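Local coordinates for protein beta-fructofuranosidase (Bifidobacterium adolescentis, PDB 6NOB) that probably hydrolyses terminal beta-fructofuranoside units of sugars such as sucrose, as a member of glycoside hydrolase family 32, at residues 395-398 with 403-406; 387-392 with 427-432; 323-328 with 457-462; 584-589 with 630-635. All coordinates share one frame; numbering follows the deposited sequence.

Contact 1: 395-398 with 403-406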
# COMPACT_ATOMS: atom_id res chain seq x y z
N TYR A 395 -4.52 -0.24 -17.63
CA TYR A 395 -5.77 -0.83 -18.08
C TYR A 395 -6.92 -0.27 -17.26
O TYR A 395 -6.86 -0.27 -16.02
CB TYR A 395 -5.74 -2.36 -17.95
CG TYR A 395 -7.08 -3.02 -18.22
CD1 TYR A 395 -7.55 -3.18 -19.52
CD2 TYR A 395 -7.89 -3.46 -17.18
CE1 TYR A 395 -8.77 -3.78 -19.78
CE2 TYR A 395 -9.11 -4.05 -17.42
CZ TYR A 395 -9.55 -4.21 -18.72
OH TYR A 395 -10.77 -4.80 -18.96
N ARG A 396 -7.94 0.22 -17.95
CA ARG A 396 -9.21 0.58 -17.33
C ARG A 396 -10.23 -0.48 -17.72
O ARG A 396 -10.25 -0.93 -18.87
CB ARG A 396 -9.68 1.96 -17.78
CG ARG A 396 -8.75 3.10 -17.39
CD ARG A 396 -9.29 4.44 -17.87
NE ARG A 396 -10.46 4.86 -17.11
CZ ARG A 396 -11.07 6.03 -17.27
NH1 ARG A 396 -10.63 6.90 -18.16
NH2 ARG A 396 -12.14 6.33 -16.53
N ASP A 397 -11.07 -0.88 -16.77
CA ASP A 397 -12.10 -1.86 -17.09
C ASP A 397 -13.24 -1.18 -17.85
O ASP A 397 -13.23 0.03 -18.08
CB ASP A 397 -12.59 -2.58 -15.83
CG ASP A 397 -13.13 -1.63 -14.76
OD1 ASP A 397 -13.49 -0.48 -15.08
OD2 ASP A 397 -13.21 -2.06 -13.59
N LYS A 398 -14.23 -1.98 -18.26
CA LYS A 398 -15.39 -1.45 -18.97
C LYS A 398 -16.05 -0.33 -18.19
O LYS A 398 -16.56 0.63 -18.79
CB LYS A 398 -16.39 -2.57 -19.24
CG LYS A 398 -17.68 -2.12 -19.90
CD LYS A 398 -18.77 -3.17 -19.74
N GLN A 403 -6.42 0.49 -13.38
CA GLN A 403 -5.43 -0.36 -12.70
C GLN A 403 -6.04 -1.04 -11.47
O GLN A 403 -5.57 -0.90 -10.34
CB GLN A 403 -4.17 0.43 -12.35
CG GLN A 403 -3.50 1.05 -13.58
CD GLN A 403 -2.07 1.52 -13.34
OE1 GLN A 403 -1.31 1.74 -14.29
NE2 GLN A 403 -1.70 1.69 -12.07
N GLN A 404 -7.10 -1.80 -11.72
CA GLN A 404 -7.73 -2.59 -10.68
C GLN A 404 -6.85 -3.78 -10.30
O GLN A 404 -6.04 -4.26 -11.09
CB GLN A 404 -9.10 -3.08 -11.15
CG GLN A 404 -10.15 -2.01 -11.20
CD GLN A 404 -10.75 -1.73 -9.83
OE1 GLN A 404 -10.15 -1.04 -9.01
NE2 GLN A 404 -11.94 -2.28 -9.59
N VAL A 405 -7.02 -4.24 -9.06
CA VAL A 405 -6.31 -5.40 -8.55
C VAL A 405 -7.23 -6.61 -8.68
O VAL A 405 -8.35 -6.60 -8.17
CB VAL A 405 -5.87 -5.19 -7.09
CG1 VAL A 405 -5.32 -6.48 -6.51
CG2 VAL A 405 -4.84 -4.08 -7.00
N ARG A 406 -6.76 -7.64 -9.38
CA ARG A 406 -7.56 -8.83 -9.67
C ARG A 406 -7.10 -10.00 -8.83
O ARG A 406 -5.90 -10.19 -8.61
CB ARG A 406 -7.47 -9.19 -11.16
CG ARG A 406 -8.48 -10.21 -11.62
CD ARG A 406 -8.82 -10.04 -13.10
NE ARG A 406 -10.07 -10.72 -13.44
CZ ARG A 406 -11.28 -10.18 -13.31
NH1 ARG A 406 -11.40 -8.94 -12.85
NH2 ARG A 406 -12.36 -10.88 -13.63
O HOH W 1 -8.48 -1.78 -14.22
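The first torsion of D397 (chi1 57°) sets its carboxylate between the backbone N and the carbonyl carbon, facing Q404, whose own chain bends at CG (chi2 -81°) and offers that methylene to the acid. D397 OD2 lies 3.9 Å from Q404 CG, a van der Waals touch of a carboxylate oxygen on a methylene. The two polar ends are engaged by others: D397 OD2 makes a salt bridge with R401 in the intervening loop, while Q404 NE2 donates to the carbonyl of D430. The carboxylate and amide planes are turned steeply against each other, and each group has its polar partner outside the pair.

The polar part of the contact is backbone. Q403 N donates to Y395 O over 2.8 Å in a nearly straight bond (167° at the hydrogen), and one water backs it up. That water donates to Y395 O at 2.9 Å and accepts from Q404 N at 2.9 Å, so two donors grip one carbonyl and the amide of Q404 is satisfied where regular strand pairing has stopped. The Y395 ring lies apart from this, its hydroxyl bonded to T316 and G318, and Q403 OE1 turns back to H394 N.

The arrangement closes the end of the antiparallel beta hairpin of strands 385-396 and 405-415, two adjacent strands of one propeller blade in the family 32 catalytic domain.

Contact 2: 387-392 with 427-432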
# COMPACT_ATOMS: atom_id res chain seq x y z
N VAL A 387 -4.83 -19.01 -4.41
CA VAL A 387 -5.28 -17.69 -4.84
C VAL A 387 -4.08 -16.89 -5.34
O VAL A 387 -3.05 -16.82 -4.66
CB VAL A 387 -5.99 -16.93 -3.70
CG1 VAL A 387 -6.45 -15.56 -4.19
CG2 VAL A 387 -7.17 -17.74 -3.16
N ALA A 388 -4.22 -16.29 -6.52
CA ALA A 388 -3.26 -15.33 -7.04
C ALA A 388 -3.91 -13.95 -7.09
O ALA A 388 -5.08 -13.82 -7.46
CB ALA A 388 -2.75 -15.72 -8.42
N VAL A 389 -3.14 -12.93 -6.72
CA VAL A 389 -3.61 -11.55 -6.67
C VAL A 389 -2.57 -10.67 -7.37
O VAL A 389 -1.37 -10.80 -7.10
CB VAL A 389 -3.84 -11.07 -5.22
CG1 VAL A 389 -4.30 -9.63 -5.20
CG2 VAL A 389 -4.85 -11.96 -4.52
N GLY A 390 -3.03 -9.80 -8.26
CA GLY A 390 -2.12 -8.92 -8.98
C GLY A 390 -2.87 -7.77 -9.61
O GLY A 390 -4.07 -7.83 -9.85
N ALA A 391 -2.12 -6.70 -9.89
CA ALA A 391 -2.66 -5.47 -10.45
C ALA A 391 -2.29 -5.35 -11.92
O ALA A 391 -1.21 -5.76 -12.35
CB ALA A 391 -2.16 -4.25 -9.68
N LEU A 392 -3.20 -4.76 -12.70
CA LEU A 392 -3.08 -4.69 -14.15
C LEU A 392 -2.72 -3.27 -14.57
O LEU A 392 -3.56 -2.36 -14.50
CB LEU A 392 -4.38 -5.15 -14.82
CG LEU A 392 -4.74 -6.60 -14.51
CD1 LEU A 392 -6.18 -6.89 -14.91
CD2 LEU A 392 -3.78 -7.54 -15.22
N ASP A 427 -12.11 -12.12 -10.21
CA ASP A 427 -12.89 -10.90 -10.00
C ASP A 427 -11.97 -9.85 -9.38
O ASP A 427 -10.81 -10.12 -9.09
CB ASP A 427 -14.11 -11.15 -9.12
CG ASP A 427 -15.30 -10.30 -9.52
OD1 ASP A 427 -15.08 -9.15 -9.96
OD2 ASP A 427 -16.44 -10.78 -9.40
N TRP A 428 -12.52 -8.65 -9.18
CA TRP A 428 -11.78 -7.56 -8.57
C TRP A 428 -11.78 -7.69 -7.05
O TRP A 428 -12.77 -8.12 -6.45
CB TRP A 428 -12.38 -6.21 -8.96
CG TRP A 428 -12.42 -5.93 -10.44
CD1 TRP A 428 -13.51 -5.51 -11.16
CD2 TRP A 428 -11.34 -6.02 -11.37
NE1 TRP A 428 -13.17 -5.35 -12.48
CE2 TRP A 428 -11.84 -5.66 -12.64
CE3 TRP A 428 -9.99 -6.39 -11.27
CZ2 TRP A 428 -11.05 -5.65 -13.78
CZ3 TRP A 428 -9.20 -6.37 -12.40
CH2 TRP A 428 -9.73 -6.01 -13.65
N CYS A 429 -10.66 -7.30 -6.42
CA CYS A 429 -10.59 -7.26 -4.96
C CYS A 429 -11.41 -6.11 -4.38
O CYS A 429 -11.88 -6.20 -3.24
CB CYS A 429 -9.14 -7.12 -4.50
SG CYS A 429 -8.05 -8.51 -4.89
N ASP A 430 -11.57 -5.03 -5.14
CA ASP A 430 -12.19 -3.81 -4.62
C ASP A 430 -12.89 -3.11 -5.78
O ASP A 430 -12.24 -2.75 -6.76
CB ASP A 430 -11.14 -2.90 -3.99
CG ASP A 430 -11.76 -1.81 -3.14
OD1 ASP A 430 -12.38 -0.89 -3.71
OD2 ASP A 430 -11.63 -1.87 -1.90
N PHE A 431 -14.20 -2.91 -5.66
CA PHE A 431 -14.99 -2.36 -6.76
C PHE A 431 -15.01 -0.84 -6.78
O PHE A 431 -15.74 -0.25 -7.58
CB PHE A 431 -16.42 -2.93 -6.74
CG PHE A 431 -17.29 -2.43 -5.60
CD1 PHE A 431 -17.98 -1.24 -5.71
CD2 PHE A 431 -17.46 -3.20 -4.46
CE1 PHE A 431 -18.80 -0.79 -4.68
CE2 PHE A 431 -18.28 -2.77 -3.43
CZ PHE A 431 -18.95 -1.56 -3.53
N GLY A 432 -14.20 -0.18 -5.94
CA GLY A 432 -14.03 1.26 -6.03
C GLY A 432 -12.91 1.63 -6.98
O GLY A 432 -12.81 1.07 -8.08
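L392 meets W428 at the rim of the indole: CD1 comes in near the ring plane, 3.9 Å from CH2 and 4.0 Å from CZ3, with the two side chains crossing at about a right angle. W428 leaves its backbone pointing away from strand 385-396, and its first torsion (chi1 -58°) swings the six-membered ring back so that this edge reaches the leucine. A second touch, of similar size, sets V389 CG1 against C429 SG at 3.9 Å; the valine branch used is the one anti to the backbone N (chi1 179°).

V389 and L392 form the enclosed side, both buried within the sheet. W428 and C429 keep part of their surface open to solvent, and each pair meets through little more than one methyl group, so the fit is light. The backbones stay well separated, 8.4 Å between V389 CA and C429 CA. Beyond the contact, the second segment is braced by its own acids: W428 N donates to D427 OD1 at 2.7 Å, and D430 OD1 accepts from G432 N at 3.0 Å, an Asx turn that follows the strand.

Strand 405-415 runs between the two partners as the middle of three antiparallel strands; its V405 touches both V389 and C429, and its R406 makes a cation-pi contact with the indole. The contact therefore spans next-but-one strands, 385-396 and 418-428.

Contact 3: 323-328 with 457-462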
# COMPACT_ATOMS: atom_id res chain seq x y z
N SER A 323 -2.92 6.60 -18.65
CA SER A 323 -3.34 7.61 -17.69
C SER A 323 -4.69 7.25 -17.08
O SER A 323 -5.55 6.68 -17.77
CB SER A 323 -3.43 8.99 -18.34
OG SER A 323 -4.65 9.14 -19.04
N PRO A 324 -4.91 7.58 -15.81
CA PRO A 324 -6.18 7.24 -15.15
C PRO A 324 -7.40 7.82 -15.84
O PRO A 324 -8.50 7.26 -15.70
CB PRO A 324 -6.02 7.83 -13.74
CG PRO A 324 -4.55 7.95 -13.54
CD PRO A 324 -3.97 8.25 -14.89
N GLN A 325 -7.25 8.92 -16.58
CA GLN A 325 -8.36 9.56 -17.26
C GLN A 325 -8.38 9.27 -18.76
O GLN A 325 -9.25 9.77 -19.47
CB GLN A 325 -8.32 11.07 -17.03
CG GLN A 325 -8.54 11.46 -15.58
CD GLN A 325 -9.99 11.35 -15.17
OE1 GLN A 325 -10.89 11.40 -16.01
NE2 GLN A 325 -10.23 11.19 -13.88
N GLY A 326 -7.43 8.46 -19.24
CA GLY A 326 -7.32 8.25 -20.68
C GLY A 326 -8.55 7.57 -21.25
O GLY A 326 -9.08 6.62 -20.68
N LYS A 327 -9.00 8.08 -22.38
CA LYS A 327 -10.17 7.56 -23.07
C LYS A 327 -9.77 6.45 -24.04
O LYS A 327 -8.61 6.35 -24.44
CB LYS A 327 -10.90 8.69 -23.80
CG LYS A 327 -11.31 9.83 -22.87
CD LYS A 327 -11.90 11.01 -23.62
CE LYS A 327 -11.07 12.28 -23.40
NZ LYS A 327 -11.14 12.75 -21.99
N PRO A 328 -10.71 5.58 -24.42
CA PRO A 328 -10.34 4.41 -25.22
C PRO A 328 -9.98 4.77 -26.65
O PRO A 328 -10.49 5.73 -27.23
CB PRO A 328 -11.61 3.54 -25.18
CG PRO A 328 -12.71 4.47 -24.86
CD PRO A 328 -12.12 5.54 -24.00
N PHE A 457 -6.42 8.25 -7.42
CA PHE A 457 -7.14 8.32 -8.69
C PHE A 457 -8.34 9.26 -8.61
O PHE A 457 -8.63 9.96 -9.59
CB PHE A 457 -7.57 6.92 -9.14
CG PHE A 457 -6.43 6.02 -9.51
CD1 PHE A 457 -5.23 6.55 -9.97
CD2 PHE A 457 -6.55 4.64 -9.42
CE1 PHE A 457 -4.17 5.72 -10.31
CE2 PHE A 457 -5.50 3.81 -9.76
CZ PHE A 457 -4.31 4.35 -10.21
N PRO A 458 -9.08 9.32 -7.49
CA PRO A 458 -10.16 10.32 -7.39
C PRO A 458 -9.69 11.77 -7.36
O PRO A 458 -10.54 12.67 -7.31
CB PRO A 458 -10.85 9.95 -6.06
CG PRO A 458 -10.56 8.51 -5.87
CD PRO A 458 -9.17 8.34 -6.40
N GLU A 459 -8.38 12.03 -7.37
CA GLU A 459 -7.84 13.38 -7.38
C GLU A 459 -8.34 14.19 -6.19
O GLU A 459 -8.77 15.34 -6.32
CB GLU A 459 -8.16 14.10 -8.70
CG GLU A 459 -7.84 13.27 -9.93
CD GLU A 459 -7.93 14.06 -11.21
OE1 GLU A 459 -8.27 15.27 -11.16
OE2 GLU A 459 -7.65 13.48 -12.28
N MET A 460 -8.29 13.58 -5.01
CA MET A 460 -8.73 14.22 -3.78
C MET A 460 -7.60 14.86 -2.99
O MET A 460 -7.88 15.55 -2.00
CB MET A 460 -9.46 13.20 -2.89
CG MET A 460 -10.87 12.87 -3.36
SD MET A 460 -12.00 14.24 -3.08
CE MET A 460 -13.43 13.69 -4.00
N ARG A 461 -6.36 14.68 -3.41
CA ARG A 461 -5.20 15.20 -2.69
C ARG A 461 -4.65 16.43 -3.40
O ARG A 461 -4.55 16.46 -4.63
CB ARG A 461 -4.12 14.13 -2.55
CG ARG A 461 -4.55 12.93 -1.73
CD ARG A 461 -3.49 11.85 -1.72
NE ARG A 461 -3.84 10.76 -0.82
CZ ARG A 461 -3.49 9.49 -1.01
NH1 ARG A 461 -2.78 9.15 -2.08
NH2 ARG A 461 -3.85 8.56 -0.13
N VAL A 462 -4.29 17.44 -2.62
CA VAL A 462 -3.70 18.67 -3.13
C VAL A 462 -2.42 18.94 -2.36
O VAL A 462 -2.42 18.93 -1.12
CB VAL A 462 -4.66 19.87 -3.02
CG1 VAL A 462 -3.96 21.16 -3.42
CG2 VAL A 462 -5.88 19.64 -3.89
O HOH W 2 -8.69 9.36 -12.66
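P324 CG rests 3.9 Å from both CD1 and CE1 of F457, so one proline ring carbon touches the CD1–CE1 bond of the phenyl group, with P324 CB a little farther from CD1. The approach is oblique to the aromatic ring, and the two side chains cross at about a right angle. F457 swings its ring across to the proline with CG beside the backbone N (chi1 -67°). P324 is held in place by a type I turn from S323 to G326, closed by G326 N donating to S323 O at 3.0 Å.

The neighbouring pair is polar. Q325 CG is placed beside the backbone N (chi1 -65°), and the bend beyond it (chi2 -76°) brings the amide round to E459, whose chain extends beyond its CG and arrives from the opposite direction. Q325 NE2 stands 3.8 Å from E459 OE2, too far for a hydrogen bond, and the amide and carboxylate planes are steeply inclined to each other. NE2 instead donates to A567 O, and it makes a weak 2.7 Å bond to a water that in turn donates to F457 O at 3.1 Å. F402 packs on both P324 and F457, meeting the phenylalanine edge-to-face.

Chemically, then, a small apolar touch lies beside a water bridge, and the glutamate approaches the amide without bonding it: two surface loops are joined by modest, partly hydrated interactions.

Contact 4: 584-589 with 630-635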
# COMPACT_ATOMS: atom_id res chain seq x y z
N GLU A 584 -21.93 -2.63 5.17
CA GLU A 584 -21.05 -2.20 6.26
C GLU A 584 -20.13 -1.11 5.73
O GLU A 584 -19.43 -1.31 4.73
CB GLU A 584 -20.25 -3.38 6.81
CG GLU A 584 -19.66 -3.12 8.18
CD GLU A 584 -19.04 -4.36 8.81
OE1 GLU A 584 -18.17 -4.99 8.17
OE2 GLU A 584 -19.43 -4.70 9.94
N VAL A 585 -20.14 0.05 6.40
CA VAL A 585 -19.46 1.24 5.90
C VAL A 585 -18.48 1.74 6.95
O VAL A 585 -18.85 1.93 8.12
CB VAL A 585 -20.46 2.36 5.54
CG1 VAL A 585 -19.72 3.57 5.00
CG2 VAL A 585 -21.49 1.85 4.55
N PHE A 586 -17.23 1.96 6.54
CA PHE A 586 -16.24 2.70 7.31
C PHE A 586 -15.92 3.98 6.54
O PHE A 586 -15.34 3.91 5.45
CB PHE A 586 -14.96 1.89 7.53
CG PHE A 586 -15.12 0.66 8.38
CD1 PHE A 586 -15.63 -0.51 7.84
CD2 PHE A 586 -14.73 0.67 9.71
CE1 PHE A 586 -15.76 -1.65 8.62
CE2 PHE A 586 -14.86 -0.47 10.49
CZ PHE A 586 -15.38 -1.63 9.95
N PHE A 587 -16.29 5.13 7.09
CA PHE A 587 -15.88 6.41 6.52
C PHE A 587 -15.01 7.14 7.53
O PHE A 587 -15.45 7.42 8.65
CB PHE A 587 -17.08 7.28 6.13
CG PHE A 587 -16.68 8.56 5.46
CD1 PHE A 587 -16.26 8.56 4.14
CD2 PHE A 587 -16.67 9.76 6.16
CE1 PHE A 587 -15.86 9.73 3.52
CE2 PHE A 587 -16.28 10.93 5.55
CZ PHE A 587 -15.87 10.92 4.23
N ASP A 588 -13.79 7.48 7.11
CA ASP A 588 -12.77 8.03 8.00
C ASP A 588 -12.29 9.37 7.43
O ASP A 588 -11.19 9.46 6.88
CB ASP A 588 -11.62 7.04 8.19
CG ASP A 588 -10.58 7.51 9.18
OD1 ASP A 588 -10.89 8.41 9.99
OD2 ASP A 588 -9.45 6.98 9.14
N ARG A 589 -13.13 10.39 7.55
CA ARG A 589 -12.82 11.78 7.20
C ARG A 589 -12.60 11.99 5.70
O ARG A 589 -13.27 12.84 5.10
CB ARG A 589 -11.59 12.26 7.99
CG ARG A 589 -11.88 12.48 9.47
CD ARG A 589 -10.62 12.37 10.31
NE ARG A 589 -9.67 13.45 10.02
CZ ARG A 589 -9.68 14.63 10.61
NH1 ARG A 589 -10.60 14.91 11.53
NH2 ARG A 589 -8.78 15.55 10.29
N ARG A 630 -22.04 3.89 14.55
CA ARG A 630 -21.15 4.19 15.67
C ARG A 630 -20.08 5.17 15.23
O ARG A 630 -19.62 5.15 14.08
CB ARG A 630 -20.48 2.92 16.23
CG ARG A 630 -21.45 1.82 16.64
CD ARG A 630 -20.73 0.58 17.14
NE ARG A 630 -21.54 -0.62 16.94
CZ ARG A 630 -21.32 -1.79 17.52
NH1 ARG A 630 -20.30 -1.94 18.36
NH2 ARG A 630 -22.12 -2.82 17.26
N ALA A 631 -19.66 6.02 16.16
CA ALA A 631 -18.54 6.92 15.92
C ALA A 631 -17.25 6.12 15.74
O ALA A 631 -17.05 5.07 16.37
CB ALA A 631 -18.39 7.91 17.07
N LEU A 632 -16.37 6.62 14.88
CA LEU A 632 -15.11 5.96 14.60
C LEU A 632 -14.00 6.61 15.42
O LEU A 632 -13.88 7.84 15.45
CB LEU A 632 -14.77 6.02 13.11
CG LEU A 632 -13.76 5.00 12.59
CD1 LEU A 632 -14.36 3.60 12.57
CD2 LEU A 632 -13.27 5.38 11.20
N ASN A 633 -13.20 5.78 16.09
CA ASN A 633 -12.09 6.28 16.88
C ASN A 633 -10.92 6.68 15.97
O ASN A 633 -10.86 6.33 14.79
CB ASN A 633 -11.60 5.22 17.87
CG ASN A 633 -12.64 4.89 18.93
OD1 ASN A 633 -13.36 5.76 19.41
ND2 ASN A 633 -12.71 3.62 19.29
N GLY A 634 -9.98 7.43 16.55
CA GLY A 634 -8.72 7.72 15.91
C GLY A 634 -7.61 6.87 16.50
O GLY A 634 -7.74 6.33 17.59
N ILE A 635 -6.51 6.76 15.75
CA ILE A 635 -5.39 5.90 16.14
C ILE A 635 -4.19 6.68 16.64
O ILE A 635 -3.19 6.07 17.03
CB ILE A 635 -4.97 4.98 14.98
CG1 ILE A 635 -4.38 5.79 13.83
CG2 ILE A 635 -6.15 4.14 14.51
CD1 ILE A 635 -3.74 4.96 12.75
O HOH W 3 -11.02 8.60 12.96
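L632 splits its two methyls between the residues of strand 582-588. L632 CD1 meets the edge of the F586 ring near its plane, 4.1 Å from F586 CD2, while L632 CD2 lies 3.8 Å from D588 CB and 3.9 Å from F587 O. The leucine crosses both F586 and D588 at about a right angle, and its fork faces the strand because CG stands anti to the backbone N (chi1 -160°). All four of these residues are buried.

Next comes a polar bridge just past the end of the second strand. One water donates to D588 OD1 at 3.0 Å and to N633 O at 2.9 Å, tying the aspartate to the chain that follows L632. The carboxylate is held further by residues early in the chain: G119 N also donates to OD1, and OD2 accepts from A120 N and H121 ND1. With several donors converging on it, the buried group is well satisfied, which is consistent with a charged aspartate.

Farther out, F586 meets Y521 edge-to-face, and helix 491-497 covers this side, V493 touching F586 and L497 touching L632. The two short strand segments pass 8.3 Å apart at 42° to one another, running broadly the same way because each pairs antiparallel with strand 519-526 between them.

Such packing across an intervening strand belongs to a twisted antiparallel sheet, here one layer of the C-terminal beta sandwich that accompanies the propeller in family 32 enzymes.

How the contacts relate
Contacts 1 and 2 share strand 385-396 and one propeller blade, with centres 8 Å apart; R406 N reaches G390 O at 2.7 Å, joining them directly. Contact 3 encloses both along the chain and touches contact 1, where R396 NH1 lies 3.0 Å from G326 O, but its nearest atoms to contact 2 are about 7 Å away. Contact 4 stands apart in the sandwich, its centre 24 to 27 Å from the others, although its nearest atoms come within about 8 Å of contacts 2 and 3. A bound di(hydroxyethyl)ether lies about 8 Å from the Q403 side chain, 10 Å from that of F457 and 12 Å from that of L392.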